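Local coordinates for protein glycosyl hydrolase family 88 (Pedobacter heparinus, PDB 3WIW) that hydrolyses unsaturated glucuronyl oligosaccharides derived from heparin, as a family 88 glycoside hydrolase with an alpha6/alpha6-barrel fold, at residues Q109-Y122 and K139-R151. Sequence-based numbering, arbitrary orientation.
Sequences QYVKDTHDLGFMLY and KPLENGAANLYAR
Lys112 O is gripped twice, by Arg151 NH1 at 3.0 Å and by a water that also donates to Asn147 O. This joins the loop before helix 117-132 to the C-terminal end of helix 138-150 in the alpha6/alpha6 barrel; segments 117-122 and 139-150 of the two helices run nearly antiparallel (176°). NH1 meets a lone pair of Lys112 O in the carbonyl plane. A bend at chi3 (60°) lays the guanidinium against the loop, one face over Asp113 C and Thr114 N, while NH2 forms a salt bridge with Asp163 and NE bonds Arg160 O. With an alanine here in place of Arg151, Lys112 O and Arg160 O would probably lose a donor and Asp163 its salt-bridge partner, close to Asp116, the predicted nucleophile. The Lys112 chain, bent at its last torsion, crosses Asn147 and brings NZ to Asn147 OD1 at 2.8 Å, tilted 31° from that carbonyl plane, while Asn147 ND2 donates to a second water, bound to Val111 O. Beneath, Leu117 CD1 rests 3.9 Å from Leu148 CB, and Leu121 CD1 lies 3.8 Å from Gly144 CA, directly against backbone. Farther along, Gln109 runs beside Asn143, whose ND2 donates to Gln109 OE1 at 2.8 Å.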
ATOM      1  N   GLN A 109      -3.535 -13.174  13.591  1.00 11.72           N
ATOM      2  CA  GLN A 109      -2.773 -14.376  13.244  1.00 12.94           C
ATOM      3  C   GLN A 109      -3.647 -15.615  13.084  1.00 13.28           C
ATOM      4  O   GLN A 109      -3.150 -16.663  12.667  1.00 14.98           O
ATOM      5  CB  GLN A 109      -1.710 -14.653  14.294  1.00 14.02           C
ATOM      6  CG  GLN A 109      -2.271 -15.233  15.590  1.00 14.11           C
ATOM      7  CD  GLN A 109      -1.223 -15.355  16.657  1.00 14.17           C
ATOM      8  OE1 GLN A 109      -0.288 -16.153  16.543  1.00 16.42           O
ATOM      9  NE2 GLN A 109      -1.370 -14.570  17.704  1.00 15.30           N
ATOM     10  N   TYR A 110      -4.932 -15.512  13.417  1.00 13.00           N
ATOM     11  CA  TYR A 110      -5.854 -16.649  13.296  1.00 14.80           C
ATOM     12  C   TYR A 110      -6.838 -16.463  12.135  1.00 14.96           C
ATOM     13  O   TYR A 110      -7.690 -17.310  11.900  1.00 17.57           O
ATOM     14  CB  TYR A 110      -6.606 -16.875  14.612  1.00 14.78           C
ATOM     15  CG  TYR A 110      -5.704 -17.013  15.791  1.00 15.96           C
ATOM     16  CD1 TYR A 110      -4.857 -18.111  15.918  1.00 16.65           C
ATOM     17  CD2 TYR A 110      -5.710 -16.058  16.802  1.00 16.12           C
ATOM     18  CE1 TYR A 110      -4.028 -18.243  17.027  1.00 16.78           C
ATOM     19  CE2 TYR A 110      -4.890 -16.180  17.907  1.00 16.33           C
ATOM     20  CZ  TYR A 110      -4.048 -17.268  18.004  1.00 17.36           C
ATOM     21  OH  TYR A 110      -3.230 -17.403  19.084  1.00 18.89           O
ATOM     22  N   VAL A 111      -6.727 -15.350  11.413  1.00 13.74           N
ATOM     23  CA  VAL A 111      -7.668 -15.034  10.342  1.00 12.89           C
ATOM     24  C   VAL A 111      -7.321 -15.773   9.044  1.00 12.79           C
ATOM     25  O   VAL A 111      -6.179 -15.718   8.568  1.00 12.43           O
ATOM     26  CB  VAL A 111      -7.706 -13.515  10.107  1.00 14.79           C
ATOM     27  CG1 VAL A 111      -8.521 -13.182   8.855  1.00 15.41           C
ATOM     28  CG2 VAL A 111      -8.285 -12.814  11.342  1.00 15.00           C
ATOM     29  N   LYS A 112      -8.328 -16.425   8.459  1.00 13.96           N
ATOM     30  CA  LYS A 112      -8.139 -17.331   7.324  1.00 13.72           C
ATOM     31  C   LYS A 112      -8.852 -16.911   6.046  1.00 13.63           C
ATOM     32  O   LYS A 112      -8.603 -17.489   4.983  1.00 13.29           O
ATOM     33  CB  LYS A 112      -8.589 -18.738   7.701  1.00 15.86           C
ATOM     34  CG  LYS A 112      -7.775 -19.328   8.824  1.00 19.14           C
ATOM     35  CD  LYS A 112      -8.323 -20.691   9.199  1.00 23.59           C
ATOM     36  CE  LYS A 112      -7.542 -21.306  10.339  1.00 26.08           C
ATOM     37  NZ  LYS A 112      -6.151 -21.656   9.932  1.00 28.05           N
ATOM     38  N   ASP A 113      -9.722 -15.905   6.138  1.00 13.09           N
ATOM     39  CA  ASP A 113     -10.660 -15.618   5.041  1.00 13.88           C
ATOM     40  C   ASP A 113     -10.250 -14.523   4.061  1.00 12.69           C
ATOM     41  O   ASP A 113     -11.060 -14.101   3.229  1.00 15.16           O
ATOM     42  CB  ASP A 113     -12.059 -15.330   5.584  1.00 16.37           C
ATOM     43  CG  ASP A 113     -12.141 -14.034   6.400  1.00 19.50           C
ATOM     44  OD1 ASP A 113     -11.107 -13.365   6.645  1.00 19.25           O
ATOM     45  OD2 ASP A 113     -13.276 -13.682   6.810  1.00 23.96           O
ATOM     46  N   THR A 114      -8.999 -14.075   4.125  1.00 11.10           N
ATOM     47  CA  THR A 114      -8.602 -12.940   3.292  1.00 11.32           C
ATOM     48  C   THR A 114      -7.120 -12.884   2.904  1.00 10.34           C
ATOM     49  O   THR A 114      -6.227 -13.268   3.685  1.00 10.57           O
ATOM     50  CB  THR A 114      -8.971 -11.605   3.982  1.00 11.70           C
ATOM     51  OG1 THR A 114      -8.646 -10.504   3.113  1.00 11.50           O
ATOM     52  CG2 THR A 114      -8.243 -11.429   5.330  1.00 13.19           C
ATOM     53  N   HIS A 115      -6.855 -12.383   1.704  1.00  8.82           N
ATOM     54  CA  HIS A 115      -5.478 -12.125   1.297  1.00  9.36           C
ATOM     55  C   HIS A 115      -4.836 -10.964   2.043  1.00  8.61           C
ATOM     56  O   HIS A 115      -3.611 -10.822   1.996  1.00  9.92           O
ATOM     57  CB  HIS A 115      -5.403 -11.821  -0.201  1.00  9.61           C
ATOM     58  CG  HIS A 115      -6.008 -10.509  -0.596  1.00  9.61           C
ATOM     59  ND1 HIS A 115      -5.342  -9.608  -1.393  1.00  9.98           N
ATOM     60  CD2 HIS A 115      -7.221  -9.964  -0.330  1.00  9.83           C
ATOM     61  CE1 HIS A 115      -6.112  -8.548  -1.589  1.00  9.99           C
ATOM     62  NE2 HIS A 115      -7.269  -8.747  -0.975  1.00 10.55           N
ATOM     63  N   ASP A 116      -5.633 -10.170   2.768  1.00  9.27           N
ATOM     64  CA  ASP A 116      -5.156  -8.889   3.316  1.00  9.57           C
ATOM     65  C   ASP A 116      -4.284  -9.025   4.570  1.00  9.62           C
ATOM     66  O   ASP A 116      -3.950  -8.025   5.211  1.00  9.69           O
ATOM     67  CB  ASP A 116      -6.322  -7.918   3.561  1.00  9.45           C
ATOM     68  CG  ASP A 116      -6.860  -7.326   2.284  1.00 10.06           C
ATOM     69  OD1 ASP A 116      -6.053  -7.085   1.362  1.00 11.18           O
ATOM     70  OD2 ASP A 116      -8.094  -7.097   2.209  1.00 11.01           O
ATOM     71  N   LEU A 117      -3.858 -10.242   4.894  1.00  9.86           N
ATOM     72  CA  LEU A 117      -2.936 -10.465   6.003  1.00 10.40           C
ATOM     73  C   LEU A 117      -1.611  -9.720   5.823  1.00  9.30           C
ATOM     74  O   LEU A 117      -0.949  -9.385   6.802  1.00 10.36           O
ATOM     75  CB  LEU A 117      -2.646 -11.949   6.166  1.00 10.86           C
ATOM     76  CG  LEU A 117      -3.894 -12.769   6.502  1.00 11.56           C
ATOM     77  CD1 LEU A 117      -3.527 -14.256   6.524  1.00 12.51           C
ATOM     78  CD2 LEU A 117      -4.518 -12.329   7.839  1.00 12.44           C
ATOM     79  N   GLY A 118      -1.199  -9.457   4.583  1.00  9.05           N
ATOM     80  CA  GLY A 118      -0.013  -8.651   4.368  1.00  9.46           C
ATOM     81  C   GLY A 118      -0.217  -7.211   4.858  1.00  9.55           C
ATOM     82  O   GLY A 118       0.585  -6.675   5.654  1.00 10.55           O
ATOM     83  N   PHE A 119      -1.266  -6.540   4.377  1.00  8.93           N
ATOM     84  CA  PHE A 119      -1.561  -5.200   4.861  1.00  8.97           C
ATOM     85  C   PHE A 119      -1.771  -5.189   6.383  1.00  9.48           C
ATOM     86  O   PHE A 119      -1.372  -4.242   7.059  1.00 10.33           O
ATOM     87  CB  PHE A 119      -2.838  -4.688   4.202  1.00  9.34           C
ATOM     88  CG  PHE A 119      -2.723  -4.374   2.731  1.00  8.77           C
ATOM     89  CD1 PHE A 119      -1.742  -3.518   2.234  1.00  9.29           C
ATOM     90  CD2 PHE A 119      -3.668  -4.885   1.844  1.00  9.12           C
ATOM     91  CE1 PHE A 119      -1.733  -3.160   0.852  1.00  9.37           C
ATOM     92  CE2 PHE A 119      -3.657  -4.557   0.486  1.00  9.72           C
ATOM     93  CZ  PHE A 119      -2.693  -3.690   0.004  1.00  8.98           C
ATOM     94  N   MET A 120      -2.438  -6.216   6.907  1.00  9.51           N
ATOM     95  CA  MET A 120      -2.857  -6.207   8.311  1.00  9.46           C
ATOM     96  C   MET A 120      -1.746  -6.576   9.286  1.00  9.34           C
ATOM     97  O   MET A 120      -1.528  -5.855  10.255  1.00 10.41           O
ATOM     98  CB  MET A 120      -4.042  -7.156   8.500  1.00  9.73           C
ATOM     99  CG  MET A 120      -5.270  -6.705   7.686  1.00 10.90           C
ATOM    100  SD  MET A 120      -6.517  -7.994   7.464  1.00 12.43           S
ATOM    101  CE  MET A 120      -7.294  -7.915   9.037  1.00 10.99           C
ATOM    102  N   LEU A 121      -1.075  -7.706   9.041  1.00  9.88           N
ATOM    103  CA  LEU A 121       0.021  -8.172   9.904  1.00 10.41           C
ATOM    104  C   LEU A 121       1.390  -7.736   9.427  1.00  9.94           C
ATOM    105  O   LEU A 121       2.236  -7.380  10.231  1.00 10.95           O
ATOM    106  CB  LEU A 121       0.027  -9.692  10.000  1.00 11.44           C
ATOM    107  CG  LEU A 121      -1.047 -10.294  10.887  1.00 12.94           C
ATOM    108  CD1 LEU A 121      -1.107 -11.806  10.689  1.00 13.76           C
ATOM    109  CD2 LEU A 121      -0.726 -10.010  12.343  1.00 14.37           C
ATOM    110  N   TYR A 122       1.658  -7.804   8.127  1.00  9.41           N
ATOM    111  CA  TYR A 122       3.015  -7.468   7.714  1.00  9.59           C
ATOM    112  C   TYR A 122       3.318  -5.961   7.868  1.00  9.24           C
ATOM    113  O   TYR A 122       4.438  -5.586   8.239  1.00 10.97           O
ATOM    114  CB  TYR A 122       3.331  -7.997   6.314  1.00  9.64           C
ATOM    115  CG  TYR A 122       4.817  -8.007   6.021  1.00 10.27           C
ATOM    116  CD1 TYR A 122       5.676  -8.846   6.732  1.00 10.85           C
ATOM    117  CD2 TYR A 122       5.359  -7.174   5.040  1.00 10.44           C
ATOM    118  CE1 TYR A 122       7.046  -8.848   6.466  1.00 11.71           C
ATOM    119  CE2 TYR A 122       6.723  -7.146   4.770  1.00 10.34           C
ATOM    120  CZ  TYR A 122       7.562  -8.017   5.482  1.00 11.80           C
ATOM    121  OH  TYR A 122       8.929  -8.036   5.238  1.00 14.06           O
ATOM    122  N   LYS A 139       6.070 -15.183  16.295  1.00 15.64           N
ATOM    123  CA  LYS A 139       5.082 -16.243  16.126  1.00 16.48           C
ATOM    124  C   LYS A 139       3.789 -15.776  15.411  1.00 14.84           C
ATOM    125  O   LYS A 139       3.283 -16.491  14.548  1.00 13.71           O
ATOM    126  CB  LYS A 139       4.776 -16.972  17.446  1.00 19.35           C
ATOM    127  CG  LYS A 139       3.969 -18.264  17.260  1.00 22.05           C
ATOM    128  CD  LYS A 139       4.740 -19.271  16.406  1.00 25.25           C
ATOM    129  CE  LYS A 139       4.034 -20.612  16.285  1.00 29.58           C
ATOM    130  NZ  LYS A 139       4.921 -21.616  15.632  1.00 31.64           N
ATOM    131  N   PRO A 140       3.253 -14.591  15.759  1.00 13.76           N
ATOM    132  CA  PRO A 140       2.081 -14.138  15.011  1.00 13.60           C
ATOM    133  C   PRO A 140       2.387 -13.992  13.514  1.00 12.41           C
ATOM    134  O   PRO A 140       1.545 -14.317  12.675  1.00 12.48           O
ATOM    135  CB  PRO A 140       1.766 -12.792  15.683  1.00 13.71           C
ATOM    136  CG  PRO A 140       2.216 -12.991  17.108  1.00 15.73           C
ATOM    137  CD  PRO A 140       3.507 -13.727  16.933  1.00 14.93           C
ATOM    138  N   LEU A 141       3.584 -13.530  13.177  1.00 11.79           N
ATOM    139  CA  LEU A 141       3.979 -13.468  11.771  1.00 10.84           C
ATOM    140  C   LEU A 141       4.020 -14.843  11.115  1.00 11.22           C
ATOM    141  O   LEU A 141       3.579 -14.999   9.972  1.00 11.78           O
ATOM    142  CB  LEU A 141       5.312 -12.760  11.599  1.00 11.54           C
ATOM    143  CG  LEU A 141       5.259 -11.248  11.766  1.00 11.63           C
ATOM    144  CD1 LEU A 141       6.678 -10.694  11.915  1.00 12.17           C
ATOM    145  CD2 LEU A 141       4.556 -10.576  10.569  1.00 12.45           C
ATOM    146  N   GLU A 142       4.560 -15.833  11.814  1.00 12.84           N
ATOM    147  CA  GLU A 142       4.630 -17.167  11.253  1.00 13.11           C
ATOM    148  C   GLU A 142       3.238 -17.750  11.053  1.00 12.92           C
ATOM    149  O   GLU A 142       2.945 -18.310   9.999  1.00 13.90           O
ATOM    150  CB  GLU A 142       5.465 -18.056  12.152  1.00 15.09           C
ATOM    151  CG  GLU A 142       5.770 -19.413  11.543  1.00 17.50           C
ATOM    152  CD  GLU A 142       6.575 -20.313  12.460  1.00 21.25           C
ATOM    153  OE1 GLU A 142       6.709 -19.985  13.658  1.00 22.29           O
ATOM    154  OE2 GLU A 142       7.071 -21.353  11.979  1.00 23.70           O
ATOM    155  N   ASN A 143       2.368 -17.599  12.050  1.00 13.00           N
ATOM    156  CA  ASN A 143       1.006 -18.118  11.926  1.00 12.61           C
ATOM    157  C   ASN A 143       0.253 -17.430  10.784  1.00 12.33           C
ATOM    158  O   ASN A 143      -0.438 -18.088  10.011  1.00 13.00           O
ATOM    159  CB  ASN A 143       0.230 -17.969  13.234  1.00 13.97           C
ATOM    160  CG  ASN A 143       0.660 -18.966  14.278  1.00 16.67           C
ATOM    161  OD1 ASN A 143       1.190 -20.033  13.959  1.00 19.46           O
ATOM    162  ND2 ASN A 143       0.453 -18.619  15.536  1.00 18.57           N
ATOM    163  N   GLY A 144       0.384 -16.104  10.671  1.00 11.04           N
ATOM    164  CA  GLY A 144      -0.276 -15.357   9.608  1.00 11.56           C
ATOM    165  C   GLY A 144       0.192 -15.813   8.244  1.00 10.92           C
ATOM    166  O   GLY A 144      -0.602 -15.918   7.306  1.00 11.68           O
ATOM    167  N   ALA A 145       1.491 -16.045   8.103  1.00 11.10           N
ATOM    168  CA  ALA A 145       2.004 -16.431   6.803  1.00 10.99           C
ATOM    169  C   ALA A 145       1.460 -17.781   6.347  1.00 12.19           C
ATOM    170  O   ALA A 145       1.158 -17.963   5.169  1.00 10.98           O
ATOM    171  CB  ALA A 145       3.522 -16.422   6.789  1.00 12.83           C
ATOM    172  N   ALA A 146       1.323 -18.722   7.272  1.00 12.64           N
ATOM    173  CA  ALA A 146       0.763 -20.018   6.912  1.00 12.29           C
ATOM    174  C   ALA A 146      -0.671 -19.845   6.435  1.00 12.46           C
ATOM    175  O   ALA A 146      -1.092 -20.482   5.467  1.00 13.63           O
ATOM    176  CB  ALA A 146       0.822 -20.981   8.096  1.00 13.35           C
ATOM    177  N   ASN A 147      -1.425 -18.961   7.087  1.00 12.32           N
ATOM    178  CA  ASN A 147      -2.813 -18.718   6.680  1.00 12.33           C
ATOM    179  C   ASN A 147      -2.929 -18.029   5.325  1.00 11.44           C
ATOM    180  O   ASN A 147      -3.850 -18.303   4.552  1.00 12.33           O
ATOM    181  CB  ASN A 147      -3.556 -17.921   7.754  1.00 12.88           C
ATOM    182  CG  ASN A 147      -3.908 -18.782   8.960  1.00 13.66           C
ATOM    183  OD1 ASN A 147      -4.152 -19.992   8.825  1.00 16.87           O
ATOM    184  ND2 ASN A 147      -3.916 -18.176  10.144  1.00 14.48           N
ATOM    185  N   LEU A 148      -1.976 -17.153   5.028  1.00 10.72           N
ATOM    186  CA  LEU A 148      -1.966 -16.497   3.734  1.00 10.94           C
ATOM    187  C   LEU A 148      -1.625 -17.509   2.636  1.00 11.21           C
ATOM    188  O   LEU A 148      -2.300 -17.584   1.594  1.00 11.37           O
ATOM    189  CB  LEU A 148      -0.985 -15.335   3.736  1.00 11.19           C
ATOM    190  CG  LEU A 148      -0.927 -14.542   2.425  1.00 11.88           C
ATOM    191  CD1 LEU A 148      -2.313 -14.049   1.999  1.00 12.78           C
ATOM    192  CD2 LEU A 148       0.025 -13.359   2.592  1.00 12.79           C
ATOM    193  N   TYR A 149      -0.601 -18.322   2.878  1.00 10.57           N
ATOM    194  CA  TYR A 149      -0.205 -19.322   1.912  1.00 11.12           C
ATOM    195  C   TYR A 149      -1.329 -20.324   1.654  1.00 11.34           C
ATOM    196  O   TYR A 149      -1.495 -20.790   0.531  1.00 11.96           O
ATOM    197  CB  TYR A 149       1.024 -20.069   2.410  1.00 12.81           C
ATOM    198  CG  TYR A 149       1.345 -21.310   1.621  1.00 12.68           C
ATOM    199  CD1 TYR A 149       1.881 -21.229   0.331  1.00 12.57           C
ATOM    200  CD2 TYR A 149       1.113 -22.568   2.161  1.00 13.82           C
ATOM    201  CE1 TYR A 149       2.188 -22.363  -0.394  1.00 13.93           C
ATOM    202  CE2 TYR A 149       1.410 -23.703   1.459  1.00 15.00           C
ATOM    203  CZ  TYR A 149       1.955 -23.603   0.184  1.00 14.73           C
ATOM    204  OH  TYR A 149       2.256 -24.780  -0.480  1.00 16.15           O
ATOM    205  N   ALA A 150      -2.104 -20.651   2.687  1.00 11.31           N
ATOM    206  CA  ALA A 150      -3.227 -21.597   2.536  1.00 12.70           C
ATOM    207  C   ALA A 150      -4.220 -21.144   1.463  1.00 12.53           C
ATOM    208  O   ALA A 150      -4.930 -21.964   0.884  1.00 14.58           O
ATOM    209  CB  ALA A 150      -3.940 -21.831   3.865  1.00 12.24           C
ATOM    210  N   ARG A 151      -4.270 -19.840   1.199  1.00 11.80           N
ATOM    211  CA  ARG A 151      -5.193 -19.287   0.210  1.00 11.16           C
ATOM    212  C   ARG A 151      -4.679 -19.419  -1.233  1.00 12.03           C
ATOM    213  O   ARG A 151      -5.427 -19.163  -2.183  1.00 13.03           O
ATOM    214  CB  ARG A 151      -5.514 -17.833   0.568  1.00 10.84           C
ATOM    215  CG  ARG A 151      -6.180 -17.698   1.929  1.00 10.86           C
ATOM    216  CD  ARG A 151      -6.717 -16.284   2.192  1.00 11.14           C
ATOM    217  NE  ARG A 151      -7.726 -15.898   1.180  1.00 11.59           N
ATOM    218  CZ  ARG A 151      -9.006 -16.295   1.188  1.00 11.26           C
ATOM    219  NH1 ARG A 151      -9.479 -17.034   2.192  1.00 12.34           N
ATOM    220  NH2 ARG A 151      -9.809 -15.942   0.181  1.00 13.00           N
TER
HETATM  221  O   HOH W   1      -3.784 -15.222   9.874  1.00 14.63           O
HETATM  222  O   HOH W   2      -6.396 -19.257   5.074  1.00 17.32           O